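PDB 5C2V: hydrazine synthase subunit gamma from Candidatus Kuenenia stuttgartiensis, which reduces nitric oxide to hydroxylamine, the first half-reaction of the hydrazine synthase complex, and carries two heme c groups. Local coordinates for residues S87-R95 / D263-G274; L100-H111 / V253-L261. All coordinates share one frame; numbering follows the deposited sequence.

Contacts 1 and 2 lie side by side, their centres about 13 Å apart, and nest along the chain in the order 87-95, 100-111, 253-261, 263-274, so contact 2 sits inside the loop closed by contact 1. Strand 89-90 in contact 1 pairs with strand 77-78; strand 256-257 in contact 2 pairs with strand 206-207. The two contacts are joined by a salt bridge, Lys89 NZ to Glu106 OE2 at 3.1 Å, and by the stacked rings of His272 and Phe256. Residues 87-95 and 100-111 also touch heme 1, whereas 253-261 and 263-274 line the pocket of heme 2. Together they join the parts of the chain that hold the two hemes, each contact with its own bridging calcium.

Contact 1. Residues S87-R95 / D263-G274; sequences SWKNTKYIR and DIYASGTYFHDG. With CA (calcium ion), chain S; CA (calcium ion), chain U; HEC (heme c), chain B.
Lys89 and Asp273 bring their CA atoms within 4.3 Å of each other, and from there the backbones of 87-95 and 263-274 diverge toward Arg95 and Asp263. At the close end Asn90 N gives a hydrogen bond to His272 O (2.7 Å, N-H...O angle 151°), with CA-H...O contacts flanking it: Lys89 CA to His272 O and Asp273 CA to Trp88 O. The Asn90 side chain then reaches across, its CG anti to the backbone N (chi1 155°), and OD1 binds a calcium ion at 2.6 Å. The modelled approach of Asn90 ND2 to the same ion, 2.1 Å, is implausible for an N-H group, so its bond to Phe271 O is doubtful. Asparagine suits this place because its amide oxygen is a neutral calcium ligand on a side chain short enough to reach from the strand. Ser267 OG, also 2.6 Å from the calcium, Thr269 O and two waters complete the ligands seen, and Gly268 belongs to the same site.

Farther along, Tyr93 lies over the turn 263-266. Its CE1 packs on Ala266 CB at 3.8 Å, and its ring stands at 71° to the Asp263 carboxylate. Tyr93 OH makes a weak, 3.4 Å hydrogen bond to Asp263 OD2, an atom that also accepts from Thr157 N.

The 270-272 part of this segment also meets heme 2. His272 ND1 and Phe271 N donate weak hydrogen bonds to one propionate each, and His272 NE2 is held by Asp251. Calcium, amide and carbonyls thus lie together in a buried site, where the cation would probably offset part of the negative charge of the propionate that carries O2A, the one Phe271 N meets.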
loop_
_atom_site.group_PDB
_atom_site.type_symbol
_atom_site.label_atom_id
_atom_site.label_comp_id
_atom_site.label_asym_id
_atom_site.label_seq_id
_atom_site.Cartn_x
_atom_site.Cartn_y
_atom_site.Cartn_z
ATOM N N SER C 87 43.485 -0.190 -16.675
ATOM C CA SER C 87 44.918 0.035 -16.527
ATOM C C SER C 87 45.248 0.272 -15.065
ATOM O O SER C 87 44.914 1.322 -14.525
ATOM C CB SER C 87 45.372 1.232 -17.361
ATOM O OG SER C 87 44.741 2.424 -16.927
ATOM N N TRP C 88 45.928 -0.686 -14.443
ATOM C CA TRP C 88 46.138 -0.679 -12.997
ATOM C C TRP C 88 47.441 -0.011 -12.572
ATOM O O TRP C 88 48.459 -0.128 -13.254
ATOM C CB TRP C 88 46.108 -2.113 -12.463
ATOM C CG TRP C 88 44.842 -2.835 -12.787
ATOM C CD1 TRP C 88 44.621 -3.676 -13.840
ATOM C CD2 TRP C 88 43.614 -2.773 -12.057
ATOM N NE1 TRP C 88 43.330 -4.145 -13.806
ATOM C CE2 TRP C 88 42.691 -3.606 -12.722
ATOM C CE3 TRP C 88 43.205 -2.098 -10.904
ATOM C CZ2 TRP C 88 41.385 -3.779 -12.270
ATOM C CZ3 TRP C 88 41.908 -2.270 -10.458
ATOM C CH2 TRP C 88 41.013 -3.105 -11.140
ATOM N N LYS C 89 47.403 0.691 -11.441
ATOM C CA LYS C 89 48.609 1.298 -10.887
ATOM C C LYS C 89 48.827 1.012 -9.402
ATOM O O LYS C 89 48.018 1.371 -8.547
ATOM C CB LYS C 89 48.603 2.809 -11.109
ATOM C CG LYS C 89 48.919 3.214 -12.531
ATOM C CD LYS C 89 50.326 2.817 -12.942
ATOM C CE LYS C 89 50.710 3.475 -14.256
ATOM N NZ LYS C 89 49.699 3.219 -15.320
ATOM N N ASN C 90 49.947 0.350 -9.133
ATOM C CA ASN C 90 50.500 0.142 -7.801
ATOM C C ASN C 90 50.705 1.486 -7.093
ATOM O O ASN C 90 51.138 2.457 -7.712
ATOM C CB ASN C 90 51.808 -0.662 -7.960
ATOM C CG ASN C 90 52.809 -0.473 -6.824
ATOM O OD1 ASN C 90 52.472 -0.092 -5.712
ATOM N ND2 ASN C 90 54.071 -0.754 -7.124
ATOM N N THR C 91 50.379 1.550 -5.804
ATOM C CA THR C 91 50.509 2.800 -5.052
ATOM C C THR C 91 51.978 3.159 -4.851
ATOM O O THR C 91 52.757 2.368 -4.318
ATOM C CB THR C 91 49.809 2.723 -3.678
ATOM O OG1 THR C 91 48.414 2.455 -3.865
ATOM C CG2 THR C 91 49.968 4.036 -2.921
ATOM N N LYS C 92 52.346 4.364 -5.275
ATOM C CA LYS C 92 53.741 4.790 -5.286
ATOM C C LYS C 92 54.365 4.885 -3.897
ATOM O O LYS C 92 53.739 5.352 -2.946
ATOM C CB LYS C 92 53.873 6.141 -5.993
ATOM C CG LYS C 92 54.383 6.048 -7.422
ATOM C CD LYS C 92 55.828 5.577 -7.455
ATOM C CE LYS C 92 56.368 5.530 -8.874
ATOM N NZ LYS C 92 57.784 5.069 -8.921
ATOM N N TYR C 93 55.611 4.431 -3.800
ATOM C CA TYR C 93 56.405 4.566 -2.586
ATOM C C TYR C 93 56.990 5.977 -2.550
ATOM O O TYR C 93 57.770 6.349 -3.425
ATOM C CB TYR C 93 57.505 3.499 -2.566
ATOM C CG TYR C 93 58.264 3.359 -1.268
ATOM C CD1 TYR C 93 57.769 2.578 -0.231
ATOM C CD2 TYR C 93 59.492 3.979 -1.089
ATOM C CE1 TYR C 93 58.469 2.435 0.952
ATOM C CE2 TYR C 93 60.197 3.840 0.088
ATOM C CZ TYR C 93 59.680 3.072 1.108
ATOM O OH TYR C 93 60.381 2.935 2.285
ATOM N N ILE C 94 56.613 6.761 -1.543
ATOM C CA ILE C 94 56.906 8.196 -1.559
ATOM C C ILE C 94 58.145 8.641 -0.773
ATOM O O ILE C 94 58.407 9.840 -0.674
ATOM C CB ILE C 94 55.694 9.016 -1.055
ATOM C CG1 ILE C 94 55.255 8.554 0.332
ATOM C CG2 ILE C 94 54.538 8.914 -2.037
ATOM C CD1 ILE C 94 54.138 9.391 0.920
ATOM N N ARG C 95 58.899 7.705 -0.204
ATOM C CA ARG C 95 60.169 8.074 0.423
ATOM C C ARG C 95 61.185 8.469 -0.646
ATOM O O ARG C 95 61.324 7.784 -1.660
ATOM C CB ARG C 95 60.729 6.933 1.274
ATOM C CG ARG C 95 59.934 6.611 2.529
ATOM C CD ARG C 95 59.857 7.805 3.467
ATOM N NE ARG C 95 59.410 7.417 4.802
ATOM C CZ ARG C 95 60.224 7.225 5.836
ATOM N NH1 ARG C 95 61.530 7.398 5.696
ATOM N NH2 ARG C 95 59.730 6.869 7.014
ATOM N N ASP C 263 65.093 1.188 -0.613
ATOM C CA ASP C 263 63.938 0.773 0.183
ATOM C C ASP C 263 62.978 -0.113 -0.603
ATOM O O ASP C 263 61.778 -0.132 -0.329
ATOM C CB ASP C 263 63.180 1.991 0.721
ATOM C CG ASP C 263 63.938 2.719 1.807
ATOM O OD1 ASP C 263 64.819 2.102 2.442
ATOM O OD2 ASP C 263 63.642 3.910 2.033
ATOM N N ILE C 264 63.507 -0.851 -1.575
ATOM C CA ILE C 264 62.677 -1.715 -2.407
ATOM C C ILE C 264 62.159 -2.898 -1.591
ATOM O O ILE C 264 61.246 -3.603 -2.011
ATOM C CB ILE C 264 63.448 -2.227 -3.643
ATOM C CG1 ILE C 264 62.478 -2.661 -4.746
ATOM C CG2 ILE C 264 64.389 -3.356 -3.264
ATOM C CD1 ILE C 264 61.599 -1.544 -5.257
ATOM N N TYR C 265 62.743 -3.104 -0.417
ATOM C CA TYR C 265 62.274 -4.141 0.492
ATOM C C TYR C 265 60.884 -3.794 1.015
ATOM O O TYR C 265 60.090 -4.680 1.332
ATOM C CB TYR C 265 63.249 -4.312 1.661
ATOM C CG TYR C 265 63.148 -3.215 2.698
ATOM C CD1 TYR C 265 63.734 -1.974 2.484
ATOM C CD2 TYR C 265 62.461 -3.419 3.888
ATOM C CE1 TYR C 265 63.639 -0.967 3.428
ATOM C CE2 TYR C 265 62.361 -2.418 4.836
ATOM C CZ TYR C 265 62.952 -1.195 4.601
ATOM O OH TYR C 265 62.855 -0.198 5.544
ATOM N N ALA C 266 60.602 -2.496 1.107
ATOM C CA ALA C 266 59.369 -2.016 1.721
ATOM C C ALA C 266 58.250 -1.697 0.726
ATOM O O ALA C 266 57.141 -1.358 1.139
ATOM C CB ALA C 266 59.664 -0.789 2.573
ATOM N N SER C 267 58.515 -1.818 -0.572
ATOM C CA SER C 267 57.443 -1.635 -1.546
ATOM C C SER C 267 56.685 -2.937 -1.663
ATOM O O SER C 267 57.231 -3.946 -2.096
ATOM C CB SER C 267 57.978 -1.218 -2.924
ATOM O OG SER C 267 57.052 -1.541 -3.965
ATOM N N GLY C 268 55.422 -2.922 -1.266
ATOM C CA GLY C 268 54.590 -4.081 -1.492
ATOM C C GLY C 268 54.356 -4.184 -2.981
ATOM O O GLY C 268 53.884 -3.222 -3.586
ATOM N N THR C 269 54.689 -5.330 -3.574
ATOM C CA THR C 269 54.227 -5.628 -4.926
ATOM C C THR C 269 54.725 -4.644 -6.019
ATOM O O THR C 269 54.149 -3.567 -6.232
ATOM C CB THR C 269 52.705 -5.731 -4.943
ATOM O OG1 THR C 269 52.299 -6.761 -4.031
ATOM C CG2 THR C 269 52.262 -6.126 -6.296
ATOM N N TYR C 270 55.891 -4.970 -6.575
ATOM C CA TYR C 270 56.632 -4.159 -7.555
ATOM C C TYR C 270 56.102 -4.052 -9.001
ATOM O O TYR C 270 55.039 -4.561 -9.345
ATOM C CB TYR C 270 58.066 -4.688 -7.608
ATOM C CG TYR C 270 58.535 -5.087 -6.240
ATOM C CD1 TYR C 270 58.948 -4.128 -5.333
ATOM C CD2 TYR C 270 58.516 -6.415 -5.831
ATOM C CE1 TYR C 270 59.355 -4.474 -4.075
ATOM C CE2 TYR C 270 58.918 -6.774 -4.563
ATOM C CZ TYR C 270 59.335 -5.795 -3.687
ATOM O OH TYR C 270 59.746 -6.135 -2.419
ATOM N N PHE C 271 56.933 -3.411 -9.825
ATOM C CA PHE C 271 56.630 -2.751 -11.108
ATOM C C PHE C 271 55.533 -1.680 -11.028
ATOM O O PHE C 271 55.304 -1.112 -9.962
ATOM C CB PHE C 271 56.249 -3.792 -12.170
ATOM C CG PHE C 271 57.408 -4.625 -12.645
ATOM C CD1 PHE C 271 58.680 -4.081 -12.722
ATOM C CD2 PHE C 271 57.226 -5.946 -13.016
ATOM C CE1 PHE C 271 59.749 -4.841 -13.156
ATOM C CE2 PHE C 271 58.294 -6.712 -13.451
ATOM C CZ PHE C 271 59.557 -6.158 -13.521
ATOM N N HIS C 272 54.844 -1.422 -12.141
ATOM C CA HIS C 272 53.875 -0.319 -12.180
ATOM C C HIS C 272 52.452 -0.716 -11.790
ATOM O O HIS C 272 51.772 0.009 -11.063
ATOM C CB HIS C 272 53.880 0.367 -13.557
ATOM C CG HIS C 272 53.286 -0.449 -14.664
ATOM N ND1 HIS C 272 53.878 -1.598 -15.144
ATOM C CD2 HIS C 272 52.171 -0.262 -15.402
ATOM C CE1 HIS C 272 53.140 -2.091 -16.123
ATOM N NE2 HIS C 272 52.099 -1.300 -16.301
ATOM N N ASP C 273 52.005 -1.862 -12.291
ATOM C CA ASP C 273 50.651 -2.333 -12.039
ATOM C C ASP C 273 50.647 -3.251 -10.832
ATOM O O ASP C 273 49.601 -3.736 -10.401
ATOM C CB ASP C 273 50.093 -3.062 -13.262
ATOM C CG ASP C 273 50.865 -4.329 -13.587
ATOM O OD1 ASP C 273 52.050 -4.423 -13.204
ATOM O OD2 ASP C 273 50.284 -5.233 -14.225
ATOM N N GLY C 274 51.833 -3.487 -10.289
ATOM C CA GLY C 274 51.977 -4.429 -9.204
ATOM C C GLY C 274 51.884 -5.847 -9.728
ATOM O O GLY C 274 51.324 -6.731 -9.081
HETATM CA CA CA S . 54.817 -0.965 -5.166
HETATM CA CA CA U . 43.714 3.350 -14.476
HETATM FE FE HEC B . 64.803 -2.527 -13.273
HETATM C CHA HEC B . 61.695 -1.663 -12.090
HETATM C CHB HEC B . 65.393 -4.330 -10.427
HETATM C CHC HEC B . 67.560 -3.972 -14.756
HETATM C CHD HEC B . 64.434 -0.464 -15.965
HETATM N NA HEC B . 63.730 -2.944 -11.580
HETATM C C1A HEC B . 62.481 -2.441 -11.267
HETATM C C2A HEC B . 62.150 -2.881 -9.925
HETATM C C3A HEC B . 63.167 -3.614 -9.465
HETATM C C4A HEC B . 64.184 -3.672 -10.497
HETATM C CMA HEC B . 63.247 -4.283 -8.076
HETATM C CAA HEC B . 60.850 -2.552 -9.158
HETATM C CBA HEC B . 60.821 -1.065 -8.815
HETATM C CGA HEC B . 59.464 -0.691 -8.279
HETATM O O1A HEC B . 59.335 0.412 -7.689
HETATM O O2A HEC B . 58.513 -1.498 -8.438
HETATM N NB HEC B . 66.267 -3.847 -12.670
HETATM C C1B HEC B . 66.220 -4.583 -11.500
HETATM C C2B HEC B . 67.180 -5.662 -11.611
HETATM C C3B HEC B . 67.783 -5.559 -12.805
HETATM C C4B HEC B . 67.216 -4.416 -13.496
HETATM C CMB HEC B . 67.452 -6.719 -10.518
HETATM C CAB HEC B . 68.881 -6.486 -13.378
HETATM C CBB HEC B . 68.291 -7.872 -13.720
HETATM N NC HEC B . 65.814 -2.267 -15.035
HETATM C C1C HEC B . 66.927 -2.967 -15.459
HETATM C C2C HEC B . 67.232 -2.539 -16.810
HETATM C C3C HEC B . 66.446 -1.494 -17.095
HETATM C C4C HEC B . 65.486 -1.354 -16.016
HETATM C CMC HEC B . 68.495 -2.959 -17.594
HETATM C CAC HEC B . 66.452 -0.659 -18.398
HETATM C CBC HEC B . 65.997 -1.519 -19.598
HETATM N ND HEC B . 63.313 -1.198 -13.898
HETATM C C1D HEC B . 63.334 -0.575 -15.143
HETATM C C2D HEC B . 62.011 -0.065 -15.432
HETATM C C3D HEC B . 61.157 -0.441 -14.212
HETATM C C4D HEC B . 62.050 -1.143 -13.317
HETATM C CMD HEC B . 61.561 0.699 -16.697
HETATM C CAD HEC B . 59.657 -0.151 -13.983
HETATM C CBD HEC B . 58.832 -0.944 -14.990
HETATM C CGD HEC B . 57.382 -0.919 -14.592
HETATM O O1D HEC B . 56.558 -1.574 -15.282
HETATM O O2D HEC B . 57.050 -0.245 -13.582
HETATM O O HOH W 1 55.444 1.303 -4.634
HETATM O O HOH W 2 53.792 -1.170 -3.043
HETATM O O HOH W 3 44.805 3.454 -12.331
#

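Contact 2. Residues L100-H111 / V253-L261; sequences LPPFRHEGFTGH and VKEFDTPTL. With CA (calcium ion), chain T; HEC (heme c), chain B.
Asp257 of strand 256-257, which pairs antiparallel with 206-207, meets His105 of the loop 100-111 beside a calcium site that both segments share. Asp257 N donates to His105 O at 2.7 Å, reaching it almost along the C=O axis (171°). With CG anti to the backbone N (chi1 166°), the Asp257 carboxylate turns to the metal: OD2 binds calcium at 2.4 Å, with Leu100 O, Pro102 O and three waters filling the other positions. The cis peptide before Pro102 shapes the turn whose Leu100 and Pro102 carbonyls both face the ion. One bound water also donates to Thr258 O. Aspartate suits the site, since its carboxylate offsets part of the calcium's double positive charge, which neutral carbonyls and waters cannot do.

At the other end, Thr109 OG1 is modelled as a donor to Glu255 OE1, and His111 NE2 to Glu106 OE1, both at doubtfully short distances. Lys89 lies between Glu106 OE2 and Glu83 OE1, bridging these like charges by salt bridges. Val253 CG2 lies 3.5 Å from Glu106 CD. His105 ND1 donates to a propionate of heme 1.

Beyond the metal, Leu100 CD1 meets Thr260 CB at 3.6 Å, the side chains crossing at about a right angle, while Thr260 OG1 turns to Leu200 O.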
loop_
_atom_site.group_PDB
_atom_site.type_symbol
_atom_site.label_atom_id
_atom_site.label_comp_id
_atom_site.label_asym_id
_atom_site.label_seq_id
_atom_site.Cartn_x
_atom_site.Cartn_y
_atom_site.Cartn_z
ATOM N N LEU C 100 64.193 11.922 -7.722
ATOM C CA LEU C 100 64.016 11.299 -9.032
ATOM C C LEU C 100 62.753 11.731 -9.777
ATOM O O LEU C 100 61.763 10.998 -9.799
ATOM C CB LEU C 100 64.020 9.777 -8.887
ATOM C CG LEU C 100 65.376 9.143 -8.578
ATOM C CD1 LEU C 100 65.210 7.673 -8.252
ATOM C CD2 LEU C 100 66.330 9.332 -9.749
ATOM N N PRO C 101 62.784 12.933 -10.378
ATOM C CA PRO C 101 61.787 13.367 -11.362
ATOM C C PRO C 101 62.082 12.766 -12.740
ATOM O O PRO C 101 63.228 12.396 -12.991
ATOM C CB PRO C 101 61.949 14.887 -11.369
ATOM C CG PRO C 101 63.385 15.093 -11.053
ATOM C CD PRO C 101 63.763 13.998 -10.089
ATOM N N PRO C 102 61.071 12.664 -13.620
ATOM C CA PRO C 102 59.675 13.050 -13.395
ATOM C C PRO C 102 58.920 12.021 -12.563
ATOM O O PRO C 102 59.468 10.972 -12.227
ATOM C CB PRO C 102 59.107 13.131 -14.813
ATOM C CG PRO C 102 59.890 12.122 -15.568
ATOM C CD PRO C 102 61.282 12.163 -14.990
ATOM N N PHE C 103 57.663 12.319 -12.257
ATOM C CA PHE C 103 56.922 11.551 -11.265
ATOM C C PHE C 103 55.874 10.609 -11.858
ATOM O O PHE C 103 55.780 10.448 -13.076
ATOM C CB PHE C 103 56.289 12.511 -10.260
ATOM C CG PHE C 103 57.263 13.517 -9.709
ATOM C CD1 PHE C 103 58.273 13.117 -8.848
ATOM C CD2 PHE C 103 57.181 14.853 -10.063
ATOM C CE1 PHE C 103 59.178 14.033 -8.343
ATOM C CE2 PHE C 103 58.084 15.774 -9.560
ATOM C CZ PHE C 103 59.083 15.363 -8.699
ATOM N N ARG C 104 55.097 9.998 -10.966
ATOM C CA ARG C 104 54.221 8.864 -11.264
ATOM C C ARG C 104 54.988 7.667 -11.825
ATOM O O ARG C 104 56.107 7.383 -11.402
ATOM C CB ARG C 104 53.118 9.271 -12.248
ATOM C CG ARG C 104 52.135 10.306 -11.725
ATOM C CD ARG C 104 50.726 9.743 -11.749
ATOM N NE ARG C 104 49.709 10.758 -12.005
ATOM C CZ ARG C 104 48.463 10.480 -12.377
ATOM N NH1 ARG C 104 48.087 9.219 -12.540
ATOM N NH2 ARG C 104 47.597 11.460 -12.592
ATOM N N HIS C 105 54.389 6.987 -12.797
ATOM C CA HIS C 105 54.949 5.748 -13.332
ATOM C C HIS C 105 55.246 5.873 -14.820
ATOM O O HIS C 105 56.395 5.759 -15.243
ATOM C CB HIS C 105 53.997 4.573 -13.089
ATOM C CG HIS C 105 54.158 3.929 -11.746
ATOM N ND1 HIS C 105 53.331 4.212 -10.680
ATOM C CD2 HIS C 105 55.045 3.011 -11.299
ATOM C CE1 HIS C 105 53.705 3.495 -9.633
ATOM N NE2 HIS C 105 54.743 2.759 -9.983
ATOM N N GLU C 106 54.194 6.083 -15.606
ATOM C CA GLU C 106 54.328 6.281 -17.044
ATOM C C GLU C 106 55.270 7.443 -17.336
ATOM O O GLU C 106 55.198 8.489 -16.691
ATOM C CB GLU C 106 52.959 6.531 -17.677
ATOM C CG GLU C 106 51.938 5.448 -17.367
ATOM C CD GLU C 106 50.620 5.662 -18.083
ATOM O OE1 GLU C 106 50.464 6.709 -18.745
ATOM O OE2 GLU C 106 49.741 4.781 -17.986
ATOM N N GLY C 107 56.159 7.250 -18.305
ATOM C CA GLY C 107 57.186 8.230 -18.600
ATOM C C GLY C 107 56.834 9.186 -19.722
ATOM O O GLY C 107 55.660 9.441 -19.992
ATOM N N PHE C 108 57.863 9.713 -20.379
ATOM C CA PHE C 108 57.687 10.706 -21.433
ATOM C C PHE C 108 56.988 10.137 -22.662
ATOM O O PHE C 108 56.278 10.857 -23.364
ATOM C CB PHE C 108 59.038 11.295 -21.840
ATOM C CG PHE C 108 59.682 12.129 -20.770
ATOM C CD1 PHE C 108 59.355 13.468 -20.628
ATOM C CD2 PHE C 108 60.615 11.577 -19.909
ATOM C CE1 PHE C 108 59.944 14.240 -19.646
ATOM C CE2 PHE C 108 61.209 12.343 -18.924
ATOM C CZ PHE C 108 60.873 13.677 -18.793
ATOM N N THR C 109 57.196 8.851 -22.923
ATOM C CA THR C 109 56.597 8.212 -24.088
ATOM C C THR C 109 55.075 8.230 -23.986
ATOM O O THR C 109 54.502 7.749 -23.008
ATOM C CB THR C 109 57.084 6.759 -24.251
ATOM O OG1 THR C 109 58.517 6.727 -24.234
ATOM C CG2 THR C 109 56.583 6.170 -25.561
ATOM N N GLY C 110 54.428 8.787 -25.005
ATOM C CA GLY C 110 52.980 8.885 -25.033
ATOM C C GLY C 110 52.408 9.957 -24.122
ATOM O O GLY C 110 51.192 10.045 -23.956
ATOM N N HIS C 111 53.275 10.777 -23.535
ATOM C CA HIS C 111 52.827 11.808 -22.600
ATOM C C HIS C 111 53.432 13.186 -22.863
ATOM O O HIS C 111 54.341 13.613 -22.150
ATOM C CB HIS C 111 53.143 11.388 -21.162
ATOM C CG HIS C 111 52.166 10.409 -20.590
ATOM N ND1 HIS C 111 50.929 10.788 -20.110
ATOM C CD2 HIS C 111 52.246 9.071 -20.409
ATOM C CE1 HIS C 111 50.289 9.722 -19.665
ATOM N NE2 HIS C 111 51.065 8.667 -19.833
ATOM N N VAL C 253 50.331 2.880 -22.426
ATOM C CA VAL C 253 51.719 3.049 -22.855
ATOM C C VAL C 253 52.541 1.789 -22.588
ATOM O O VAL C 253 52.226 1.011 -21.685
ATOM C CB VAL C 253 52.400 4.242 -22.148
ATOM C CG1 VAL C 253 51.688 5.547 -22.480
ATOM C CG2 VAL C 253 52.443 4.017 -20.646
ATOM N N LYS C 254 53.580 1.579 -23.391
ATOM C CA LYS C 254 54.462 0.429 -23.215
ATOM C C LYS C 254 55.704 0.723 -22.373
ATOM O O LYS C 254 56.416 -0.198 -21.975
ATOM C CB LYS C 254 54.902 -0.107 -24.579
ATOM C CG LYS C 254 53.769 -0.297 -25.566
ATOM C CD LYS C 254 54.290 -0.811 -26.896
ATOM C CE LYS C 254 53.159 -1.013 -27.887
ATOM N NZ LYS C 254 53.646 -1.588 -29.170
ATOM N N GLU C 255 55.960 1.998 -22.093
ATOM C CA GLU C 255 57.210 2.387 -21.442
ATOM C C GLU C 255 56.969 3.160 -20.149
ATOM O O GLU C 255 55.971 3.867 -20.019
ATOM C CB GLU C 255 58.068 3.217 -22.400
ATOM C CG GLU C 255 58.443 2.490 -23.681
ATOM C CD GLU C 255 59.370 3.303 -24.562
ATOM O OE1 GLU C 255 59.615 4.485 -24.238
ATOM O OE2 GLU C 255 59.855 2.761 -25.576
ATOM N N PHE C 256 57.889 3.027 -19.198
ATOM C CA PHE C 256 57.687 3.593 -17.868
ATOM C C PHE C 256 58.943 4.221 -17.267
ATOM O O PHE C 256 60.065 3.821 -17.575
ATOM C CB PHE C 256 57.157 2.513 -16.920
ATOM C CG PHE C 256 56.000 1.737 -17.476
ATOM C CD1 PHE C 256 54.711 2.238 -17.402
ATOM C CD2 PHE C 256 56.202 0.508 -18.085
ATOM C CE1 PHE C 256 53.645 1.527 -17.920
ATOM C CE2 PHE C 256 55.141 -0.207 -18.604
ATOM C CZ PHE C 256 53.861 0.303 -18.521
ATOM N N ASP C 257 58.732 5.208 -16.402
ATOM C CA ASP C 257 59.810 5.847 -15.657
ATOM C C ASP C 257 60.366 4.897 -14.597
ATOM O O ASP C 257 59.615 4.349 -13.791
ATOM C CB ASP C 257 59.308 7.145 -15.017
ATOM C CG ASP C 257 60.252 7.687 -13.962
ATOM O OD1 ASP C 257 61.339 8.181 -14.328
ATOM O OD2 ASP C 257 59.896 7.634 -12.763
ATOM N N THR C 258 61.682 4.703 -14.607
ATOM C CA THR C 258 62.323 3.756 -13.698
ATOM C C THR C 258 62.343 4.264 -12.260
ATOM O O THR C 258 62.811 5.371 -11.993
ATOM C CB THR C 258 63.768 3.445 -14.127
ATOM O OG1 THR C 258 64.645 4.474 -13.649
ATOM C CG2 THR C 258 63.870 3.349 -15.638
ATOM N N PRO C 259 61.825 3.451 -11.330
ATOM C CA PRO C 259 61.814 3.746 -9.894
ATOM C C PRO C 259 63.165 3.493 -9.235
ATOM O O PRO C 259 63.980 2.742 -9.772
ATOM C CB PRO C 259 60.758 2.778 -9.337
ATOM C CG PRO C 259 60.109 2.135 -10.537
ATOM C CD PRO C 259 61.120 2.195 -11.626
ATOM N N THR C 260 63.391 4.113 -8.082
ATOM C CA THR C 260 64.579 3.836 -7.285
ATOM C C THR C 260 64.539 2.407 -6.753
ATOM O O THR C 260 63.465 1.832 -6.577
ATOM C CB THR C 260 64.710 4.809 -6.098
ATOM O OG1 THR C 260 65.888 4.495 -5.346
ATOM C CG2 THR C 260 63.494 4.710 -5.187
ATOM N N LEU C 261 65.711 1.830 -6.514
ATOM C CA LEU C 261 65.784 0.517 -5.885
ATOM C C LEU C 261 66.022 0.651 -4.384
ATOM O O LEU C 261 66.095 -0.345 -3.665
ATOM C CB LEU C 261 66.880 -0.335 -6.527
ATOM C CG LEU C 261 66.671 -0.669 -8.006
ATOM C CD1 LEU C 261 67.625 -1.768 -8.451
ATOM C CD2 LEU C 261 65.225 -1.063 -8.272
HETATM CA CA CA T . 60.766 9.273 -11.268
HETATM FE FE HEC B . 64.803 -2.527 -13.273
HETATM C CHA HEC B . 61.695 -1.663 -12.090
HETATM C CHB HEC B . 65.393 -4.330 -10.427
HETATM C CHC HEC B . 67.560 -3.972 -14.756
HETATM C CHD HEC B . 64.434 -0.464 -15.965
HETATM N NA HEC B . 63.730 -2.944 -11.580
HETATM C C1A HEC B . 62.481 -2.441 -11.267
HETATM C C2A HEC B . 62.150 -2.881 -9.925
HETATM C C3A HEC B . 63.167 -3.614 -9.465
HETATM C C4A HEC B . 64.184 -3.672 -10.497
HETATM C CMA HEC B . 63.247 -4.283 -8.076
HETATM C CAA HEC B . 60.850 -2.552 -9.158
HETATM C CBA HEC B . 60.821 -1.065 -8.815
HETATM C CGA HEC B . 59.464 -0.691 -8.279
HETATM O O1A HEC B . 59.335 0.412 -7.689
HETATM O O2A HEC B . 58.513 -1.498 -8.438
HETATM N NB HEC B . 66.267 -3.847 -12.670
HETATM C C1B HEC B . 66.220 -4.583 -11.500
HETATM C C2B HEC B . 67.180 -5.662 -11.611
HETATM C C3B HEC B . 67.783 -5.559 -12.805
HETATM C C4B HEC B . 67.216 -4.416 -13.496
HETATM C CMB HEC B . 67.452 -6.719 -10.518
HETATM C CAB HEC B . 68.881 -6.486 -13.378
HETATM C CBB HEC B . 68.291 -7.872 -13.720
HETATM N NC HEC B . 65.814 -2.267 -15.035
HETATM C C1C HEC B . 66.927 -2.967 -15.459
HETATM C C2C HEC B . 67.232 -2.539 -16.810
HETATM C C3C HEC B . 66.446 -1.494 -17.095
HETATM C C4C HEC B . 65.486 -1.354 -16.016
HETATM C CMC HEC B . 68.495 -2.959 -17.594
HETATM C CAC HEC B . 66.452 -0.659 -18.398
HETATM C CBC HEC B . 65.997 -1.519 -19.598
HETATM N ND HEC B . 63.313 -1.198 -13.898
HETATM C C1D HEC B . 63.334 -0.575 -15.143
HETATM C C2D HEC B . 62.011 -0.065 -15.432
HETATM C C3D HEC B . 61.157 -0.441 -14.212
HETATM C C4D HEC B . 62.050 -1.143 -13.317
HETATM C CMD HEC B . 61.561 0.699 -16.697
HETATM C CAD HEC B . 59.657 -0.151 -13.983
HETATM C CBD HEC B . 58.832 -0.944 -14.990
HETATM C CGD HEC B . 57.382 -0.919 -14.592
HETATM O O1D HEC B . 56.558 -1.574 -15.282
HETATM O O2D HEC B . 57.050 -0.245 -13.582
HETATM O O HOH W 4 62.520 9.689 -12.827
HETATM O O HOH W 5 62.065 7.553 -10.238
HETATM O O HOH W 6 59.005 8.845 -9.703
#